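Local coordinates for S-layer domain-containing protein (PDB 4QVS) that is of unknown function but carries a concanavalin A-like lectin/glucanase domain, consistent with a role in carbohydrate recognition at the bacterial cell surface, at residues A[117-120]-A[121-124]. Numbering follows the deposited sequence.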
loop_
_atom_site.group_PDB
_atom_site.type_symbol
_atom_site.label_atom_id
_atom_site.label_comp_id
_atom_site.label_asym_id
_atom_site.label_seq_id
_atom_site.Cartn_x
_atom_site.Cartn_y
_atom_site.Cartn_z
ATOM N N SER A 117 -25.174 -12.241 0.722
ATOM C CA SER A 117 -25.403 -13.473 -0.026
ATOM C C SER A 117 -24.214 -14.401 0.037
ATOM O O SER A 117 -23.810 -14.996 -0.963
ATOM C CB SER A 117 -25.778 -13.153 -1.461
ATOM O OG SER A 117 -24.689 -12.546 -2.115
ATOM N N GLY A 118 -23.645 -14.533 1.225
ATOM C CA GLY A 118 -22.511 -15.416 1.434
ATOM C C GLY A 118 -21.201 -14.912 0.829
ATOM O O GLY A 118 -21.086 -13.770 0.323
ATOM N N TYR A 119 -20.225 -15.808 0.891
ATOM C CA TYR A 119 -18.868 -15.551 0.452
ATOM C C TYR A 119 -18.773 -15.036 -0.976
ATOM O O TYR A 119 -18.019 -14.120 -1.233
ATOM C CB TYR A 119 -17.984 -16.796 0.670
ATOM C CG TYR A 119 -16.535 -16.611 0.225
ATOM C CD1 TYR A 119 -15.645 -15.828 0.976
ATOM C CD2 TYR A 119 -16.049 -17.232 -0.935
ATOM C CE1 TYR A 119 -14.338 -15.651 0.577
ATOM C CE2 TYR A 119 -14.733 -17.072 -1.340
ATOM C CZ TYR A 119 -13.888 -16.271 -0.591
ATOM O OH TYR A 119 -12.601 -16.108 -0.984
ATOM N N TYR A 120 -19.562 -15.589 -1.886
ATOM C CA TYR A 120 -19.464 -15.201 -3.285
ATOM C C TYR A 120 -20.137 -13.916 -3.581
ATOM O O TYR A 120 -20.084 -13.468 -4.707
ATOM C CB TYR A 120 -20.016 -16.285 -4.218
ATOM C CG TYR A 120 -19.268 -17.559 -4.041
ATOM C CD1 TYR A 120 -17.946 -17.675 -4.472
ATOM C CD2 TYR A 120 -19.859 -18.661 -3.413
ATOM C CE1 TYR A 120 -17.229 -18.850 -4.273
ATOM C CE2 TYR A 120 -19.154 -19.844 -3.218
ATOM C CZ TYR A 120 -17.845 -19.939 -3.634
ATOM O OH TYR A 120 -17.153 -21.131 -3.443
ATOM N N GLY A 121 -20.796 -13.320 -2.603
ATOM C CA GLY A 121 -21.456 -12.057 -2.854
ATOM C C GLY A 121 -20.767 -10.922 -2.134
ATOM O O GLY A 121 -21.280 -9.844 -2.059
ATOM N N GLU A 122 -19.618 -11.165 -1.575
ATOM C CA GLU A 122 -18.946 -10.084 -0.860
ATOM C C GLU A 122 -18.702 -8.837 -1.698
ATOM O O GLU A 122 -18.304 -8.924 -2.844
ATOM C CB GLU A 122 -17.624 -10.569 -0.320
ATOM C CG GLU A 122 -17.770 -11.486 0.876
ATOM C CD GLU A 122 -16.416 -11.892 1.438
ATOM O OE1 GLU A 122 -15.397 -11.475 0.875
ATOM O OE2 GLU A 122 -16.358 -12.636 2.439
ATOM N N LYS A 123 -19.042 -7.694 -1.123
ATOM C CA LYS A 123 -18.728 -6.378 -1.691
ATOM C C LYS A 123 -17.565 -5.971 -0.816
ATOM O O LYS A 123 -17.685 -5.976 0.411
ATOM C CB LYS A 123 -19.852 -5.347 -1.539
ATOM C CG LYS A 123 -21.205 -5.720 -2.093
ATOM C CD LYS A 123 -21.126 -6.132 -3.541
ATOM C CE LYS A 123 -22.466 -6.680 -3.992
ATOM N NZ LYS A 123 -22.270 -7.415 -5.265
ATOM N N THR A 124 -16.464 -5.567 -1.433
ATOM C CA THR A 124 -15.236 -5.354 -0.707
ATOM C C THR A 124 -14.504 -4.051 -0.941
ATOM O O THR A 124 -14.758 -3.344 -1.912
ATOM C CB THR A 124 -14.256 -6.386 -1.193
ATOM O OG1 THR A 124 -13.960 -6.091 -2.554
ATOM C CG2 THR A 124 -14.881 -7.775 -1.121
#
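A short 3-10 turn joins antiparallel strands 110-115 and 123-126, and its two ends meet where Gly118 and Tyr119 face Gly121 and Glu122. Gly121 N donates to Gly118 O at 3.0 Å, the i to i+3 bond of a 3-10 turn. One residue on, Glu122 N reaches Tyr119 O in a weak bond of 3.4 Å that is long but nearly straight. Ser117 OG rests 3.4 Å from Gly121 CA, packed against a residue that has no side chain there. Gly118 leads into the turn with a positive phi of 72°, a backbone shape that glycine adopts easily.

Beyond the backbone, the Glu122 side chain runs alongside Tyr119, its CG 3.4 Å from Tyr119 O. The chain then runs straight on (chi2 -177°), which brings OE2 obliquely to within 3.6 Å of Tyr119 CD1, carboxylate and ring planes 71° apart. That oxygen is also held by the hydroxyl of Tyr99 and a salt bridge to Arg101, both from strand 99-104, so the carboxylate ties the turn to the sheet and probably stays charged. Tyr120 OH bonds Glu189 and Ser187 of the second subunit, and Tyr119 N bonds its Asp186. The arrangement is a 3-10 connection between neighbouring antiparallel strands of a concanavalin A-like domain, here at a subunit interface.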